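Local coordinates for protein (R)-S-adenosyl-L-methionine hydrolase (Thermus thermophilus, PDB 2CW5) that hydrolyses S-adenosyl-L-methionine to adenosine and L-methionine, working as a homotrimer without chlorinase or fluorinase activity, at residues 14-19 with 130-135; 86-89 with 95-98. One frame throughout, in Å; residues are numbered along the deposited sequence.

How the contacts relate
Contacts 1 and 2 lie in the N-terminal family region, contact 2 nested inside the chain loop that contact 1 closes. Their centres are about 19 Å apart and their nearest atoms about 8 Å, so they do not touch. Helix 133-147 connects them: it starts in contact 1, and its Phe138, Ala141 and Leu145 pack on Val89 of contact 2. Segment 130-135 of contact 1 includes His133, probably important for activity, and the side chain of Tyr16 is about 8 Å from that of Asp9, which probably binds adenosine. Asp70, probably needed for activity, has its side chain about 9 Å from that of Phe132 and about 10 Å from that of Phe96.

Contact 1 (14-19 with 130-135); sequences DPYVAV and ATFHGR
The rings of Tyr16 and Phe132 form an offset edge-to-face pair, the tyrosine edge directed at the phenylalanine face with the planes at 72° and the centroids 5.2 Å apart. On the opposite face of Phe132 sits Arg135 CB, 3.5 Å above the ring centre, so the phenyl group is held between its own helix and the tyrosine. At the rim of Phe132, in its plane, lies the backbone O of Tyr16. The Tyr16 ring carries Asp14 CB over the face turned from Phe132, displaced toward the rim. Tyr16 meets its partner with one flank: CB reaches Phe132 CZ at 3.6 Å, and Tyr16 CD1 approaches Phe132 CE2 at 3.7 Å. With CG of Phe132 anti to the backbone N (chi1 -167°), the ring points away from its own backbone toward helix 16-24.

Two helix starts meet here. Pro15 and Phe132 occupy the N-cap positions of helices 16-24 and 133-147, which pack against the mixed sheet of the N-terminal region, Val17 resting on strand 4-8. His133, important for activity by similarity, directly follows the phenylalanine.

One helical turn beyond Tyr16, Val19 CG1 touches Arg135 CD at 3.6 Å and also borders Phe132 CE2, 4.2 Å away. Past this aliphatic stem the arginine bends at chi3 (75°), which brings the guanidinium face over Phe132 CB, 4.1 Å from the plane. Across the trimer interface, Arg135 NH1 then hydrogen-bonds to Ser227 O of the second subunit, a residue that by similarity binds S-adenosyl-L-methionine. Asp14 makes salt bridges to Arg47 and Arg183 of that same subunit, and Arg183 also packs on Tyr16.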
ATOM      1  N   ASP C  14       5.142  -6.612   2.541  1.00 32.00           N
ATOM      2  CA  ASP C  14       5.789  -6.754   3.839  1.00 31.69           C
ATOM      3  C   ASP C  14       5.430  -5.607   4.773  1.00 29.43           C
ATOM      4  O   ASP C  14       4.928  -4.571   4.339  1.00 31.18           O
ATOM      5  CB  ASP C  14       7.305  -6.787   3.649  1.00 35.38           C
ATOM      6  CG  ASP C  14       7.747  -7.839   2.654  1.00 38.85           C
ATOM      7  OD1 ASP C  14       7.765  -9.034   3.013  1.00 42.39           O
ATOM      8  OD2 ASP C  14       8.070  -7.471   1.505  1.00 42.10           O
ATOM      9  N   PRO C  15       5.682  -5.782   6.076  1.00 25.74           N
ATOM     10  CA  PRO C  15       5.377  -4.741   7.059  1.00 24.58           C
ATOM     11  C   PRO C  15       6.565  -3.800   7.302  1.00 22.47           C
ATOM     12  O   PRO C  15       6.601  -3.098   8.306  1.00 22.20           O
ATOM     13  CB  PRO C  15       5.030  -5.550   8.300  1.00 24.68           C
ATOM     14  CG  PRO C  15       6.036  -6.665   8.220  1.00 24.91           C
ATOM     15  CD  PRO C  15       6.008  -7.057   6.745  1.00 25.72           C
ATOM     16  N   TYR C  16       7.524  -3.776   6.383  1.00 23.04           N
ATOM     17  CA  TYR C  16       8.705  -2.925   6.561  1.00 23.10           C
ATOM     18  C   TYR C  16       8.390  -1.438   6.710  1.00 21.34           C
ATOM     19  O   TYR C  16       8.937  -0.767   7.588  1.00 19.45           O
ATOM     20  CB  TYR C  16       9.693  -3.134   5.412  1.00 26.11           C
ATOM     21  CG  TYR C  16      10.068  -4.582   5.194  1.00 31.80           C
ATOM     22  CD1 TYR C  16      10.261  -5.445   6.275  1.00 34.56           C
ATOM     23  CD2 TYR C  16      10.235  -5.091   3.907  1.00 34.42           C
ATOM     24  CE1 TYR C  16      10.610  -6.782   6.079  1.00 38.52           C
ATOM     25  CE2 TYR C  16      10.586  -6.426   3.699  1.00 38.49           C
ATOM     26  CZ  TYR C  16      10.769  -7.264   4.788  1.00 39.07           C
ATOM     27  OH  TYR C  16      11.092  -8.585   4.581  1.00 45.62           O
ATOM     28  N   VAL C  17       7.504  -0.915   5.870  1.00 19.60           N
ATOM     29  CA  VAL C  17       7.161   0.503   5.974  1.00 20.04           C
ATOM     30  C   VAL C  17       6.581   0.804   7.355  1.00 20.52           C
ATOM     31  O   VAL C  17       6.954   1.789   7.996  1.00 19.49           O
ATOM     32  CB  VAL C  17       6.131   0.927   4.885  1.00 20.83           C
ATOM     33  CG1 VAL C  17       5.629   2.346   5.158  1.00 20.70           C
ATOM     34  CG2 VAL C  17       6.783   0.870   3.498  1.00 20.83           C
ATOM     35  N   ALA C  18       5.678  -0.058   7.815  1.00 19.59           N
ATOM     36  CA  ALA C  18       5.035   0.115   9.111  1.00 18.96           C
ATOM     37  C   ALA C  18       6.024   0.044  10.273  1.00 19.39           C
ATOM     38  O   ALA C  18       5.880   0.770  11.253  1.00 20.20           O
ATOM     39  CB  ALA C  18       3.947  -0.930   9.292  1.00 19.50           C
ATOM     40  N   VAL C  19       7.012  -0.843  10.176  1.00 17.77           N
ATOM     41  CA  VAL C  19       8.008  -0.975  11.233  1.00 19.30           C
ATOM     42  C   VAL C  19       8.822   0.314  11.364  1.00 18.30           C
ATOM     43  O   VAL C  19       9.111   0.764  12.475  1.00 18.23           O
ATOM     44  CB  VAL C  19       8.955  -2.168  10.970  1.00 20.45           C
ATOM     45  CG1 VAL C  19      10.078  -2.190  12.009  1.00 22.21           C
ATOM     46  CG2 VAL C  19       8.168  -3.470  11.038  1.00 22.82           C
ATOM     47  N   ALA C 130      22.791  -5.961  10.475  1.00 44.88           N
ATOM     48  CA  ALA C 130      22.791  -5.297   9.175  1.00 43.47           C
ATOM     49  C   ALA C 130      21.877  -6.000   8.182  1.00 42.24           C
ATOM     50  O   ALA C 130      22.287  -6.302   7.061  1.00 42.28           O
ATOM     51  CB  ALA C 130      24.215  -5.233   8.619  1.00 45.44           C
ATOM     52  N   THR C 131      20.638  -6.254   8.593  1.00 39.77           N
ATOM     53  CA  THR C 131      19.672  -6.926   7.729  1.00 39.14           C
ATOM     54  C   THR C 131      18.444  -6.059   7.437  1.00 37.14           C
ATOM     55  O   THR C 131      17.585  -6.441   6.639  1.00 38.83           O
ATOM     56  CB  THR C 131      19.192  -8.257   8.360  1.00 39.75           C
ATOM     57  OG1 THR C 131      18.670  -8.007   9.672  1.00 40.04           O
ATOM     58  CG2 THR C 131      20.346  -9.248   8.463  1.00 41.51           C
ATOM     59  N   PHE C 132      18.371  -4.893   8.074  1.00 33.95           N
ATOM     60  CA  PHE C 132      17.237  -3.987   7.894  1.00 30.38           C
ATOM     61  C   PHE C 132      17.669  -2.573   8.293  1.00 29.14           C
ATOM     62  O   PHE C 132      17.259  -2.061   9.334  1.00 27.17           O
ATOM     63  CB  PHE C 132      16.071  -4.456   8.782  1.00 29.09           C
ATOM     64  CG  PHE C 132      14.741  -3.807   8.463  1.00 29.98           C
ATOM     65  CD1 PHE C 132      14.656  -2.712   7.605  1.00 28.35           C
ATOM     66  CD2 PHE C 132      13.573  -4.291   9.046  1.00 29.24           C
ATOM     67  CE1 PHE C 132      13.426  -2.107   7.329  1.00 30.28           C
ATOM     68  CE2 PHE C 132      12.340  -3.698   8.783  1.00 31.63           C
ATOM     69  CZ  PHE C 132      12.267  -2.599   7.919  1.00 31.21           C
ATOM     70  N   HIS C 133      18.497  -1.945   7.461  1.00 27.77           N
ATOM     71  CA  HIS C 133      18.991  -0.603   7.762  1.00 28.10           C
ATOM     72  C   HIS C 133      17.900   0.445   7.969  1.00 25.79           C
ATOM     73  O   HIS C 133      18.065   1.357   8.775  1.00 25.40           O
ATOM     74  CB  HIS C 133      19.950  -0.130   6.663  1.00 31.71           C
ATOM     75  CG  HIS C 133      21.218  -0.922   6.590  1.00 35.90           C
ATOM     76  ND1 HIS C 133      21.481  -1.819   5.577  1.00 39.11           N
ATOM     77  CD2 HIS C 133      22.289  -0.966   7.418  1.00 37.93           C
ATOM     78  CE1 HIS C 133      22.660  -2.380   5.782  1.00 39.53           C
ATOM     79  NE2 HIS C 133      23.171  -1.880   6.894  1.00 40.27           N
ATOM     80  N   GLY C 134      16.790   0.321   7.247  1.00 25.27           N
ATOM     81  CA  GLY C 134      15.719   1.291   7.398  1.00 24.91           C
ATOM     82  C   GLY C 134      15.243   1.365   8.835  1.00 23.24           C
ATOM     83  O   GLY C 134      14.995   2.443   9.387  1.00 21.58           O
ATOM     84  N   ARG C 135      15.137   0.191   9.446  1.00 22.76           N
ATOM     85  CA  ARG C 135      14.688   0.057  10.824  1.00 22.59           C
ATOM     86  C   ARG C 135      15.752   0.409  11.861  1.00 22.25           C
ATOM     87  O   ARG C 135      15.505   1.186  12.784  1.00 22.51           O
ATOM     88  CB  ARG C 135      14.241  -1.388  11.074  1.00 21.34           C
ATOM     89  CG  ARG C 135      13.740  -1.666  12.486  1.00 20.14           C
ATOM     90  CD  ARG C 135      13.501  -3.159  12.686  1.00 22.14           C
ATOM     91  NE  ARG C 135      14.755  -3.899  12.842  1.00 23.24           N
ATOM     92  CZ  ARG C 135      14.882  -5.211  12.661  1.00 23.23           C
ATOM     93  NH1 ARG C 135      13.835  -5.944  12.304  1.00 21.42           N
ATOM     94  NH2 ARG C 135      16.057  -5.792  12.844  1.00 25.26           N
TER

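Contact 2 (86-89 with 95-98)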
ATOM      1  N   TRP C  86      16.060  21.451   3.066  1.00 24.08           N
ATOM      2  CA  TRP C  86      15.328  20.280   3.539  1.00 22.82           C
ATOM      3  C   TRP C  86      16.413  19.347   4.063  1.00 22.16           C
ATOM      4  O   TRP C  86      17.589  19.534   3.759  1.00 22.51           O
ATOM      5  CB  TRP C  86      14.562  19.604   2.398  1.00 21.23           C
ATOM      6  CG  TRP C  86      13.379  20.397   1.919  1.00 23.17           C
ATOM      7  CD1 TRP C  86      12.154  20.489   2.517  1.00 24.07           C
ATOM      8  CD2 TRP C  86      13.326  21.241   0.765  1.00 25.44           C
ATOM      9  NE1 TRP C  86      11.339  21.341   1.804  1.00 26.21           N
ATOM     10  CE2 TRP C  86      12.036  21.817   0.725  1.00 25.99           C
ATOM     11  CE3 TRP C  86      14.246  21.570  -0.241  1.00 28.41           C
ATOM     12  CZ2 TRP C  86      11.641  22.706  -0.284  1.00 28.09           C
ATOM     13  CZ3 TRP C  86      13.854  22.454  -1.243  1.00 28.87           C
ATOM     14  CH2 TRP C  86      12.560  23.012  -1.255  1.00 28.86           C
ATOM     15  N   THR C  87      16.025  18.359   4.855  1.00 21.15           N
ATOM     16  CA  THR C  87      16.986  17.420   5.413  1.00 22.69           C
ATOM     17  C   THR C  87      16.769  16.067   4.758  1.00 23.05           C
ATOM     18  O   THR C  87      15.631  15.649   4.540  1.00 23.99           O
ATOM     19  CB  THR C  87      16.817  17.329   6.935  1.00 24.01           C
ATOM     20  OG1 THR C  87      17.129  18.608   7.507  1.00 21.71           O
ATOM     21  CG2 THR C  87      17.744  16.260   7.531  1.00 23.93           C
ATOM     22  N   TYR C  88      17.862  15.386   4.439  1.00 20.80           N
ATOM     23  CA  TYR C  88      17.773  14.098   3.764  1.00 21.57           C
ATOM     24  C   TYR C  88      18.413  12.991   4.579  1.00 20.18           C
ATOM     25  O   TYR C  88      19.477  13.180   5.164  1.00 20.07           O
ATOM     26  CB  TYR C  88      18.456  14.197   2.398  1.00 20.22           C
ATOM     27  CG  TYR C  88      17.971  15.373   1.578  1.00 22.55           C
ATOM     28  CD1 TYR C  88      16.802  15.287   0.827  1.00 23.98           C
ATOM     29  CD2 TYR C  88      18.650  16.592   1.604  1.00 22.18           C
ATOM     30  CE1 TYR C  88      16.312  16.390   0.125  1.00 23.15           C
ATOM     31  CE2 TYR C  88      18.173  17.701   0.912  1.00 23.16           C
ATOM     32  CZ  TYR C  88      17.000  17.594   0.175  1.00 24.88           C
ATOM     33  OH  TYR C  88      16.496  18.697  -0.482  1.00 22.59           O
ATOM     34  N   VAL C  89      17.752  11.841   4.616  1.00 19.53           N
ATOM     35  CA  VAL C  89      18.256  10.687   5.350  1.00 20.68           C
ATOM     36  C   VAL C  89      18.085   9.461   4.469  1.00 21.18           C
ATOM     37  O   VAL C  89      16.972   9.106   4.089  1.00 19.52           O
ATOM     38  CB  VAL C  89      17.485  10.477   6.666  1.00 20.18           C
ATOM     39  CG1 VAL C  89      17.986   9.215   7.378  1.00 20.53           C
ATOM     40  CG2 VAL C  89      17.645  11.694   7.555  1.00 20.53           C
ATOM     41  N   LEU C  95      20.705   8.434  -4.739  1.00 17.96           N
ATOM     42  CA  LEU C  95      19.250   8.498  -4.666  1.00 18.84           C
ATOM     43  C   LEU C  95      18.740   9.949  -4.647  1.00 18.77           C
ATOM     44  O   LEU C  95      17.732  10.276  -5.282  1.00 19.08           O
ATOM     45  CB  LEU C  95      18.783   7.776  -3.398  1.00 20.30           C
ATOM     46  CG  LEU C  95      17.325   7.910  -2.941  1.00 23.79           C
ATOM     47  CD1 LEU C  95      16.396   7.440  -4.042  1.00 23.84           C
ATOM     48  CD2 LEU C  95      17.109   7.084  -1.681  1.00 24.44           C
ATOM     49  N   PHE C  96      19.444  10.810  -3.918  1.00 18.32           N
ATOM     50  CA  PHE C  96      19.057  12.216  -3.774  1.00 17.97           C
ATOM     51  C   PHE C  96      19.604  13.183  -4.840  1.00 17.96           C
ATOM     52  O   PHE C  96      19.458  14.393  -4.695  1.00 18.23           O
ATOM     53  CB  PHE C  96      19.491  12.721  -2.391  1.00 19.75           C
ATOM     54  CG  PHE C  96      18.804  12.035  -1.234  1.00 20.69           C
ATOM     55  CD1 PHE C  96      17.453  12.242  -0.984  1.00 20.14           C
ATOM     56  CD2 PHE C  96      19.521  11.200  -0.378  1.00 21.57           C
ATOM     57  CE1 PHE C  96      16.817  11.631   0.105  1.00 18.68           C
ATOM     58  CE2 PHE C  96      18.900  10.582   0.715  1.00 21.00           C
ATOM     59  CZ  PHE C  96      17.541  10.801   0.956  1.00 18.44           C
ATOM     60  N   THR C  97      20.219  12.657  -5.899  1.00 19.22           N
ATOM     61  CA  THR C  97      20.820  13.490  -6.950  1.00 18.50           C
ATOM     62  C   THR C  97      19.961  14.637  -7.489  1.00 18.71           C
ATOM     63  O   THR C  97      20.394  15.796  -7.514  1.00 18.37           O
ATOM     64  CB  THR C  97      21.267  12.627  -8.151  1.00 19.88           C
ATOM     65  OG1 THR C  97      22.239  11.668  -7.715  1.00 20.72           O
ATOM     66  CG2 THR C  97      21.891  13.499  -9.229  1.00 21.90           C
ATOM     67  N   LEU C  98      18.754  14.315  -7.933  1.00 18.16           N
ATOM     68  CA  LEU C  98      17.860  15.330  -8.482  1.00 18.10           C
ATOM     69  C   LEU C  98      17.356  16.292  -7.410  1.00 18.15           C
ATOM     70  O   LEU C  98      17.288  17.504  -7.634  1.00 18.60           O
ATOM     71  CB  LEU C  98      16.702  14.644  -9.215  1.00 17.10           C
ATOM     72  CG  LEU C  98      17.176  13.846 -10.438  1.00 18.92           C
ATOM     73  CD1 LEU C  98      15.998  13.154 -11.100  1.00 20.23           C
ATOM     74  CD2 LEU C  98      17.871  14.780 -11.435  1.00 21.44           C
TER
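Tyr88 meets Phe96 first through its CB, which stands 3.8 Å from the centroid of the Phe96 ring and 11° off its normal, a CH-pi contact over the face. Next along, CG lies 4.1 Å from Phe96 CD1. The closest approach of the two rings is Tyr88 CD1 to Phe96 CD1, 3.6 Å; the planes meet obliquely at 56°. Farther out, the tyrosine passes the phenylalanine, stacks edge-to-face with Trp100 and ends in a hydrogen bond from OH to Asp103 OD2, which also takes up Trp86 N. Phe96 comes from the loop between strand 87-89 and helix 99-102 and folds back on the strand, among Leu52 of helix 45-55 and Ala67 of strand 64-68. An alanine in place of Phe96 is likely to leave Tyr88 CB without its aromatic cover and open a gap between strand and loop. At the ring edge, Val89 O lies in plane, 3.6 Å from Phe96 CZ. No hydrogen bond crosses the contact, so cohesion rests on dispersion and CH-pi attraction, perhaps with a slight electrostatic pull between the ring's C-H edge and the carbonyl oxygen.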